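Local atomic coordinates of aldehyde dehydrogenase (PDB entry 3K9D), a protein that probably oxidises aldehydes with NAD or NADP as electron acceptor. Residues E254-I268 against R340-T354. Residues are numbered along the deposited sequence; the frame is centred on the assembly and turned at random.
Sequences EQSVVVERVNKEAVI and REKLAPILAFYTAET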
ATOM      1  N   GLU A 254     -24.479 -10.891  -1.819  1.00 17.23           N
ATOM      2  CA  GLU A 254     -24.378 -12.306  -2.190  1.00 19.67           C
ATOM      3  C   GLU A 254     -24.531 -12.513  -3.691  1.00 15.83           C
ATOM      4  O   GLU A 254     -25.260 -11.780  -4.335  1.00 18.81           O
ATOM      5  CB  GLU A 254     -25.491 -13.103  -1.476  1.00 17.97           C
ATOM      6  CG  GLU A 254     -25.502 -13.036   0.052  1.00 16.11           C
ATOM      7  CD  GLU A 254     -26.108 -11.763   0.668  1.00 12.91           C
ATOM      8  OE1 GLU A 254     -26.540 -10.850  -0.059  1.00 20.11           O
ATOM      9  OE2 GLU A 254     -26.140 -11.682   1.911  1.00 21.88           O
ATOM     10  N   GLN A 255     -23.866 -13.525  -4.248  1.00 16.90           N
ATOM     11  CA  GLN A 255     -24.012 -13.835  -5.670  1.00 18.22           C
ATOM     12  C   GLN A 255     -24.471 -15.276  -5.921  1.00 18.88           C
ATOM     13  O   GLN A 255     -24.997 -15.620  -6.990  1.00 14.83           O
ATOM     14  CB  GLN A 255     -22.714 -13.512  -6.422  1.00 20.16           C
ATOM     15  CG  GLN A 255     -22.427 -12.019  -6.519  1.00 15.80           C
ATOM     16  CD  GLN A 255     -23.443 -11.292  -7.387  1.00 20.71           C
ATOM     17  OE1 GLN A 255     -23.997 -11.873  -8.316  1.00 25.05           O
ATOM     18  NE2 GLN A 255     -23.688 -10.010  -7.090  1.00 14.99           N
ATOM     19  N   SER A 256     -24.280 -16.108  -4.911  1.00 13.82           N
ATOM     20  CA  SER A 256     -24.770 -17.473  -4.929  1.00 15.58           C
ATOM     21  C   SER A 256     -25.204 -17.886  -3.527  1.00 21.86           C
ATOM     22  O   SER A 256     -24.776 -17.280  -2.529  1.00 18.26           O
ATOM     23  CB  SER A 256     -23.717 -18.450  -5.495  1.00 15.07           C
ATOM     24  OG  SER A 256     -22.536 -18.481  -4.720  1.00 19.49           O
ATOM     25  N   VAL A 257     -26.091 -18.883  -3.479  1.00 20.56           N
ATOM     26  CA  VAL A 257     -26.424 -19.583  -2.257  1.00 18.65           C
ATOM     27  C   VAL A 257     -25.884 -21.012  -2.371  1.00 14.84           C
ATOM     28  O   VAL A 257     -26.096 -21.691  -3.360  1.00 25.06           O
ATOM     29  CB  VAL A 257     -27.960 -19.577  -1.936  1.00 16.40           C
ATOM     30  CG1 VAL A 257     -28.227 -20.264  -0.596  1.00 16.34           C
ATOM     31  CG2 VAL A 257     -28.518 -18.150  -1.898  1.00 15.84           C
ATOM     32  N   VAL A 258     -25.147 -21.437  -1.361  1.00 15.52           N
ATOM     33  CA  VAL A 258     -24.641 -22.792  -1.284  1.00 15.58           C
ATOM     34  C   VAL A 258     -25.328 -23.429  -0.070  1.00 13.86           C
ATOM     35  O   VAL A 258     -25.322 -22.850   0.995  1.00 11.94           O
ATOM     36  CB  VAL A 258     -23.088 -22.815  -1.103  1.00 18.10           C
ATOM     37  CG1 VAL A 258     -22.572 -24.255  -0.981  1.00 14.33           C
ATOM     38  CG2 VAL A 258     -22.388 -22.095  -2.287  1.00 16.97           C
ATOM     39  N   VAL A 259     -25.951 -24.595  -0.261  1.00 17.74           N
ATOM     40  CA  VAL A 259     -26.621 -25.328   0.824  1.00 18.84           C
ATOM     41  C   VAL A 259     -26.126 -26.763   0.832  1.00 19.17           C
ATOM     42  O   VAL A 259     -25.687 -27.273  -0.202  1.00 16.13           O
ATOM     43  CB  VAL A 259     -28.198 -25.348   0.668  1.00 14.43           C
ATOM     44  CG1 VAL A 259     -28.731 -23.962   0.427  1.00 20.81           C
ATOM     45  CG2 VAL A 259     -28.624 -26.256  -0.459  1.00 14.00           C
ATOM     46  N   GLU A 260     -26.193 -27.406   1.994  1.00 17.38           N
ATOM     47  CA  GLU A 260     -25.992 -28.852   2.094  1.00 18.92           C
ATOM     48  C   GLU A 260     -27.275 -29.560   1.662  1.00 15.64           C
ATOM     49  O   GLU A 260     -28.368 -29.008   1.800  1.00 20.67           O
ATOM     50  CB  GLU A 260     -25.583 -29.261   3.520  1.00 18.32           C
ATOM     51  CG  GLU A 260     -24.122 -28.953   3.868  1.00 30.64           C
ATOM     52  CD  GLU A 260     -23.882 -28.851   5.361  1.00 32.75           C
ATOM     53  OE1 GLU A 260     -24.433 -27.934   5.998  1.00 25.69           O
ATOM     54  OE2 GLU A 260     -23.136 -29.681   5.910  1.00 27.70           O
ATOM     55  N   ARG A 261     -27.141 -30.774   1.133  1.00 15.75           N
ATOM     56  CA  ARG A 261     -28.282 -31.540   0.602  1.00 21.66           C
ATOM     57  C   ARG A 261     -29.384 -31.781   1.626  1.00 29.09           C
ATOM     58  O   ARG A 261     -30.572 -31.682   1.294  1.00 15.78           O
ATOM     59  CB  ARG A 261     -27.834 -32.891   0.019  1.00 24.78           C
ATOM     60  CG  ARG A 261     -28.968 -33.673  -0.667  1.00 20.53           C
ATOM     61  CD  ARG A 261     -28.437 -34.843  -1.477  1.00 27.83           C
ATOM     62  NE  ARG A 261     -27.451 -34.405  -2.460  1.00 33.78           N
ATOM     63  CZ  ARG A 261     -27.723 -34.107  -3.725  1.00 44.43           C
ATOM     64  NH1 ARG A 261     -28.960 -34.202  -4.190  1.00 34.01           N
ATOM     65  NH2 ARG A 261     -26.753 -33.706  -4.525  1.00 28.72           N
ATOM     66  N   VAL A 262     -28.990 -32.084   2.868  1.00 19.98           N
ATOM     67  CA  VAL A 262     -29.951 -32.358   3.937  1.00 26.58           C
ATOM     68  C   VAL A 262     -30.833 -31.145   4.245  1.00 24.10           C
ATOM     69  O   VAL A 262     -31.941 -31.292   4.758  1.00 26.88           O
ATOM     70  CB  VAL A 262     -29.274 -32.887   5.252  1.00 26.55           C
ATOM     71  CG1 VAL A 262     -28.685 -34.277   5.053  1.00 30.46           C
ATOM     72  CG2 VAL A 262     -28.224 -31.917   5.770  1.00 29.46           C
ATOM     73  N   ASN A 263     -30.345 -29.956   3.897  1.00 13.95           N
ATOM     74  CA  ASN A 263     -31.010 -28.719   4.229  1.00 15.37           C
ATOM     75  C   ASN A 263     -31.671 -28.046   3.029  1.00 17.31           C
ATOM     76  O   ASN A 263     -32.304 -27.004   3.182  1.00 27.48           O
ATOM     77  CB  ASN A 263     -30.006 -27.771   4.878  1.00 22.20           C
ATOM     78  CG  ASN A 263     -30.561 -27.072   6.095  1.00 21.46           C
ATOM     79  OD1 ASN A 263     -31.628 -27.419   6.607  1.00 25.41           O
ATOM     80  ND2 ASN A 263     -29.835 -26.083   6.569  1.00 20.37           N
ATOM     81  N   LYS A 264     -31.534 -28.649   1.853  1.00 15.33           N
ATOM     82  CA  LYS A 264     -31.886 -27.995   0.574  1.00 17.69           C
ATOM     83  C   LYS A 264     -33.386 -27.702   0.462  1.00 18.26           C
ATOM     84  O   LYS A 264     -33.777 -26.557   0.267  1.00 16.36           O
ATOM     85  CB  LYS A 264     -31.422 -28.855  -0.604  1.00 16.15           C
ATOM     86  CG  LYS A 264     -31.797 -28.305  -1.974  1.00 18.05           C
ATOM     87  CD  LYS A 264     -31.436 -29.273  -3.069  1.00 20.71           C
ATOM     88  CE  LYS A 264     -32.191 -28.925  -4.348  1.00 30.43           C
ATOM     89  NZ  LYS A 264     -31.528 -27.830  -5.106  1.00 37.47           N
ATOM     90  N   GLU A 265     -34.201 -28.749   0.614  1.00 19.56           N
ATOM     91  CA  GLU A 265     -35.664 -28.638   0.690  1.00 24.43           C
ATOM     92  C   GLU A 265     -36.141 -27.546   1.634  1.00 17.51           C
ATOM     93  O   GLU A 265     -36.969 -26.724   1.255  1.00 18.52           O
ATOM     94  CB  GLU A 265     -36.282 -29.957   1.150  1.00 26.66           C
ATOM     95  CG  GLU A 265     -36.858 -30.805   0.049  1.00 22.92           C
ATOM     96  CD  GLU A 265     -37.675 -31.971   0.585  1.00 32.79           C
ATOM     97  OE1 GLU A 265     -37.352 -33.123   0.234  1.00 39.43           O
ATOM     98  OE2 GLU A 265     -38.625 -31.743   1.366  1.00 38.56           O
ATOM     99  N   ALA A 266     -35.614 -27.546   2.858  1.00 19.47           N
ATOM    100  CA  ALA A 266     -35.995 -26.557   3.869  1.00 18.90           C
ATOM    101  C   ALA A 266     -35.627 -25.128   3.466  1.00 27.42           C
ATOM    102  O   ALA A 266     -36.416 -24.194   3.663  1.00 17.85           O
ATOM    103  CB  ALA A 266     -35.370 -26.916   5.210  1.00 20.36           C
ATOM    104  N   VAL A 267     -34.436 -24.974   2.885  1.00 19.31           N
ATOM    105  CA  VAL A 267     -33.945 -23.683   2.407  1.00 20.26           C
ATOM    106  C   VAL A 267     -34.753 -23.144   1.210  1.00 18.30           C
ATOM    107  O   VAL A 267     -35.141 -21.965   1.187  1.00 15.25           O
ATOM    108  CB  VAL A 267     -32.411 -23.729   2.085  1.00 12.56           C
ATOM    109  CG1 VAL A 267     -31.976 -22.464   1.380  1.00 14.83           C
ATOM    110  CG2 VAL A 267     -31.610 -23.880   3.392  1.00 13.46           C
ATOM    111  N   ILE A 268     -35.007 -24.004   0.231  1.00 18.94           N
ATOM    112  CA  ILE A 268     -35.819 -23.622  -0.934  1.00 17.01           C
ATOM    113  C   ILE A 268     -37.223 -23.189  -0.490  1.00 18.87           C
ATOM    114  O   ILE A 268     -37.667 -22.104  -0.861  1.00 20.00           O
ATOM    115  CB  ILE A 268     -35.846 -24.737  -2.021  1.00 18.80           C
ATOM    116  CG1 ILE A 268     -34.425 -24.927  -2.582  1.00 20.71           C
ATOM    117  CG2 ILE A 268     -36.859 -24.409  -3.130  1.00 20.81           C
ATOM    118  CD1 ILE A 268     -34.318 -25.772  -3.802  1.00 20.53           C
ATOM    119  N   ARG A 340     -20.699 -15.758 -11.591  1.00 23.67           N
ATOM    120  CA  ARG A 340     -20.022 -14.461 -11.699  1.00 21.69           C
ATOM    121  C   ARG A 340     -20.855 -13.307 -11.121  1.00 18.61           C
ATOM    122  O   ARG A 340     -22.015 -13.488 -10.726  1.00 21.35           O
ATOM    123  CB  ARG A 340     -19.653 -14.183 -13.164  1.00 15.35           C
ATOM    124  CG  ARG A 340     -18.782 -15.287 -13.818  1.00 19.00           C
ATOM    125  CD  ARG A 340     -18.440 -14.981 -15.264  1.00 20.23           C
ATOM    126  NE  ARG A 340     -17.961 -13.608 -15.437  1.00 21.40           N
ATOM    127  CZ  ARG A 340     -17.716 -13.041 -16.618  1.00 23.94           C
ATOM    128  NH1 ARG A 340     -17.277 -11.788 -16.681  1.00 20.32           N
ATOM    129  NH2 ARG A 340     -17.904 -13.723 -17.739  1.00 23.30           N
ATOM    130  N   GLU A 341     -20.256 -12.122 -11.062  1.00 17.82           N
ATOM    131  CA  GLU A 341     -20.860 -10.992 -10.378  1.00 16.58           C
ATOM    132  C   GLU A 341     -22.051 -10.448 -11.169  1.00 17.81           C
ATOM    133  O   GLU A 341     -21.915 -10.027 -12.318  1.00 23.78           O
ATOM    134  CB  GLU A 341     -19.810  -9.920 -10.093  1.00 20.38           C
ATOM    135  CG  GLU A 341     -20.350  -8.638  -9.473  1.00 24.98           C
ATOM    136  CD  GLU A 341     -19.357  -7.508  -9.597  1.00 35.28           C
ATOM    137  OE1 GLU A 341     -19.072  -7.083 -10.740  1.00 28.32           O
ATOM    138  OE2 GLU A 341     -18.852  -7.053  -8.558  1.00 21.97           O
ATOM    139  N   LYS A 342     -23.231 -10.545 -10.561  1.00 18.72           N
ATOM    140  CA  LYS A 342     -24.460 -10.027 -11.135  1.00 13.40           C
ATOM    141  C   LYS A 342     -24.925  -8.971 -10.161  1.00 21.03           C
ATOM    142  O   LYS A 342     -25.388  -9.285  -9.064  1.00 21.22           O
ATOM    143  CB  LYS A 342     -25.527 -11.126 -11.240  1.00 18.82           C
ATOM    144  CG  LYS A 342     -25.051 -12.421 -11.861  1.00 18.80           C
ATOM    145  CD  LYS A 342     -25.960 -13.604 -11.558  1.00 13.21           C
ATOM    146  CE  LYS A 342     -25.919 -14.064 -10.106  1.00 20.93           C
ATOM    147  NZ  LYS A 342     -24.638 -14.649  -9.593  1.00 14.49           N
ATOM    148  N   LEU A 343     -24.767  -7.714 -10.542  1.00 21.96           N
ATOM    149  CA  LEU A 343     -25.093  -6.613  -9.646  1.00 18.91           C
ATOM    150  C   LEU A 343     -26.571  -6.288  -9.788  1.00 19.38           C
ATOM    151  O   LEU A 343     -26.937  -5.227 -10.271  1.00 19.02           O
ATOM    152  CB  LEU A 343     -24.228  -5.390  -9.957  1.00 20.78           C
ATOM    153  CG  LEU A 343     -22.762  -5.402  -9.523  1.00 26.15           C
ATOM    154  CD1 LEU A 343     -22.082  -4.103  -9.949  1.00 29.11           C
ATOM    155  CD2 LEU A 343     -22.618  -5.614  -8.011  1.00 19.70           C
ATOM    156  N   ALA A 344     -27.400  -7.227  -9.337  1.00 26.00           N
ATOM    157  CA  ALA A 344     -28.825  -7.287  -9.644  1.00 20.40           C
ATOM    158  C   ALA A 344     -29.443  -8.340  -8.731  1.00 18.34           C
ATOM    159  O   ALA A 344     -28.727  -9.244  -8.282  1.00 14.79           O
ATOM    160  CB  ALA A 344     -29.021  -7.689 -11.119  1.00 17.98           C
ATOM    161  N   PRO A 345     -30.774  -8.261  -8.472  1.00 20.78           N
ATOM    162  CA  PRO A 345     -31.464  -9.254  -7.626  1.00 15.40           C
ATOM    163  C   PRO A 345     -31.552 -10.650  -8.283  1.00 15.48           C
ATOM    164  O   PRO A 345     -32.646 -11.205  -8.505  1.00 16.52           O
ATOM    165  CB  PRO A 345     -32.855  -8.626  -7.408  1.00 16.62           C
ATOM    166  CG  PRO A 345     -33.083  -7.807  -8.654  1.00 17.02           C
ATOM    167  CD  PRO A 345     -31.711  -7.225  -8.963  1.00 10.42           C
ATOM    168  N   ILE A 346     -30.383 -11.199  -8.610  1.00 15.75           N
ATOM    169  CA  ILE A 346     -30.260 -12.513  -9.221  1.00 14.36           C
ATOM    170  C   ILE A 346     -29.252 -13.336  -8.410  1.00 18.64           C
ATOM    171  O   ILE A 346     -28.142 -12.869  -8.135  1.00 14.46           O
ATOM    172  CB  ILE A 346     -29.768 -12.445 -10.712  1.00 16.70           C
ATOM    173  CG1 ILE A 346     -30.603 -11.460 -11.529  1.00 12.16           C
ATOM    174  CG2 ILE A 346     -29.769 -13.866 -11.356  1.00 14.36           C
ATOM    175  CD1 ILE A 346     -30.072 -11.177 -12.939  1.00 13.51           C
ATOM    176  N   LEU A 347     -29.630 -14.573  -8.089  1.00 14.13           N
ATOM    177  CA  LEU A 347     -28.761 -15.515  -7.383  1.00 22.51           C
ATOM    178  C   LEU A 347     -28.569 -16.842  -8.118  1.00 18.57           C
ATOM    179  O   LEU A 347     -29.500 -17.353  -8.733  1.00 18.01           O
ATOM    180  CB  LEU A 347     -29.341 -15.827  -5.999  1.00 20.56           C
ATOM    181  CG  LEU A 347     -29.321 -14.728  -4.948  1.00 18.81           C
ATOM    182  CD1 LEU A 347     -30.229 -15.116  -3.799  1.00 19.39           C
ATOM    183  CD2 LEU A 347     -27.882 -14.433  -4.460  1.00 15.27           C
ATOM    184  N   ALA A 348     -27.347 -17.380  -8.060  1.00 14.28           N
ATOM    185  CA  ALA A 348     -27.117 -18.818  -8.252  1.00 10.35           C
ATOM    186  C   ALA A 348     -27.445 -19.611  -6.998  1.00 14.83           C
ATOM    187  O   ALA A 348     -27.395 -19.084  -5.890  1.00 16.31           O
ATOM    188  CB  ALA A 348     -25.658 -19.084  -8.674  1.00 16.09           C
ATOM    189  N   PHE A 349     -27.759 -20.892  -7.170  1.00 22.15           N
ATOM    190  CA  PHE A 349     -28.055 -21.786  -6.046  1.00 17.62           C
ATOM    191  C   PHE A 349     -27.342 -23.138  -6.224  1.00 14.85           C
ATOM    192  O   PHE A 349     -27.676 -23.900  -7.127  1.00 19.77           O
ATOM    193  CB  PHE A 349     -29.568 -21.994  -5.928  1.00 14.81           C
ATOM    194  CG  PHE A 349     -30.003 -22.653  -4.645  1.00 18.84           C
ATOM    195  CD1 PHE A 349     -30.552 -21.896  -3.614  1.00 20.35           C
ATOM    196  CD2 PHE A 349     -29.901 -24.043  -4.479  1.00 22.31           C
ATOM    197  CE1 PHE A 349     -30.951 -22.488  -2.444  1.00 20.17           C
ATOM    198  CE2 PHE A 349     -30.300 -24.641  -3.295  1.00 20.96           C
ATOM    199  CZ  PHE A 349     -30.841 -23.871  -2.292  1.00 21.05           C
ATOM    200  N   TYR A 350     -26.370 -23.425  -5.357  1.00 16.52           N
ATOM    201  CA  TYR A 350     -25.584 -24.668  -5.441  1.00 17.64           C
ATOM    202  C   TYR A 350     -25.919 -25.624  -4.305  1.00 12.26           C
ATOM    203  O   TYR A 350     -26.194 -25.198  -3.177  1.00 18.91           O
ATOM    204  CB  TYR A 350     -24.088 -24.387  -5.342  1.00 18.24           C
ATOM    205  CG  TYR A 350     -23.451 -23.592  -6.459  1.00 15.15           C
ATOM    206  CD1 TYR A 350     -22.885 -24.236  -7.565  1.00 12.61           C
ATOM    207  CD2 TYR A 350     -23.364 -22.202  -6.386  1.00 18.35           C
ATOM    208  CE1 TYR A 350     -22.254 -23.510  -8.577  1.00 17.23           C
ATOM    209  CE2 TYR A 350     -22.764 -21.460  -7.413  1.00 20.40           C
ATOM    210  CZ  TYR A 350     -22.202 -22.121  -8.495  1.00 18.69           C
ATOM    211  OH  TYR A 350     -21.592 -21.401  -9.496  1.00 19.53           O
ATOM    212  N   THR A 351     -25.838 -26.916  -4.599  1.00 17.47           N
ATOM    213  CA  THR A 351     -25.996 -27.966  -3.596  1.00 18.57           C
ATOM    214  C   THR A 351     -24.704 -28.787  -3.464  1.00 20.71           C
ATOM    215  O   THR A 351     -24.173 -29.310  -4.446  1.00 23.77           O
ATOM    216  CB  THR A 351     -27.188 -28.882  -3.921  1.00 21.17           C
ATOM    217  OG1 THR A 351     -28.348 -28.075  -4.190  1.00 19.20           O
ATOM    218  CG2 THR A 351     -27.483 -29.838  -2.752  1.00 17.10           C
ATOM    219  N   ALA A 352     -24.201 -28.842  -2.237  1.00 14.98           N
ATOM    220  CA  ALA A 352     -23.024 -29.623  -1.846  1.00 16.25           C
ATOM    221  C   ALA A 352     -23.480 -30.681  -0.842  1.00 19.86           C
ATOM    222  O   ALA A 352     -24.598 -30.586  -0.335  1.00 23.76           O
ATOM    223  CB  ALA A 352     -21.996 -28.704  -1.220  1.00 18.13           C
ATOM    224  N   GLU A 353     -22.642 -31.683  -0.553  1.00 16.11           N
ATOM    225  CA  GLU A 353     -23.042 -32.747   0.371  1.00 22.01           C
ATOM    226  C   GLU A 353     -22.643 -32.424   1.806  1.00 24.36           C
ATOM    227  O   GLU A 353     -23.407 -32.674   2.733  1.00 23.79           O
ATOM    228  CB  GLU A 353     -22.498 -34.133  -0.026  1.00 17.83           C
ATOM    229  CG  GLU A 353     -22.689 -34.566  -1.482  1.00 33.13           C
ATOM    230  CD  GLU A 353     -24.086 -34.322  -2.016  1.00 35.34           C
ATOM    231  OE1 GLU A 353     -25.063 -34.771  -1.375  1.00 24.45           O
ATOM    232  OE2 GLU A 353     -24.197 -33.686  -3.090  1.00 35.24           O
ATOM    233  N   THR A 354     -21.444 -31.862   1.972  1.00 18.45           N
ATOM    234  CA  THR A 354     -20.845 -31.592   3.281  1.00 19.47           C
ATOM    235  C   THR A 354     -20.392 -30.127   3.371  1.00 18.79           C
ATOM    236  O   THR A 354     -20.382 -29.415   2.370  1.00 16.80           O
ATOM    237  CB  THR A 354     -19.606 -32.504   3.517  1.00 15.11           C
ATOM    238  OG1 THR A 354     -18.632 -32.241   2.494  1.00 21.05           O
ATOM    239  CG2 THR A 354     -19.994 -34.004   3.475  1.00 16.06           C
TER
HETATM  240  O   HOH W   1     -25.924 -33.117   3.026  1.00  4.79           O
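Two donors grip the backbone oxygen of Gln255: Lys342 NZ, 2.8 Å from Gln255 O, and Ala348 N, which comes from the opposite face of the carbonyl plane. The same ammonium reaches the side-chain oxygen of Gln255, lying in the plane of that amide, while Lys342 N stands above it, 2.7 Å from Gln255 OE1. Gln255 NE2 answers by donating to Lys342 O, so a primary amide, donor and acceptor at once, suits this buried site. Bends at its last two torsions fold the lysine back and bring NZ within bonding distance of both Gln255 oxygens, with Arg340 O and Tyr338 O as further acceptors.

Beyond these bonds strands 256-260 and 346-352 run parallel, neighbours in the seven-stranded parallel sheet of the aldehyde dehydrogenase catalytic domain, with strand 223-226 on the far side of 256-260. Backbone bonds alternate between the strands, Tyr350 N to Val257 O at 2.7 Å among them. On one face Tyr350 turns a ring edge to Ser256 CB, under helix 355-368; the small serine leaves room for the ring. On the other, Phe349 CG is anti to its backbone N (chi1 -168°), and the ring fills the angle between strand and helix 261-268: Val259 CG1 presses on Phe349 CZ at 3.4 Å, Ile268 CG1 meets the same atom, and Val267 CG1 lies at the ring edge. Lys264 passes Thr351 with its aliphatic chain and carries its charge to Glu328.

At the exposed end, Arg261 holds Glu353 side-on in a salt bridge, Arg261 NE to Glu353 OE1 at 2.6 Å and NH2 to OE2, both on syn lone pairs. The guanidinium and carboxylate planes are 17° apart.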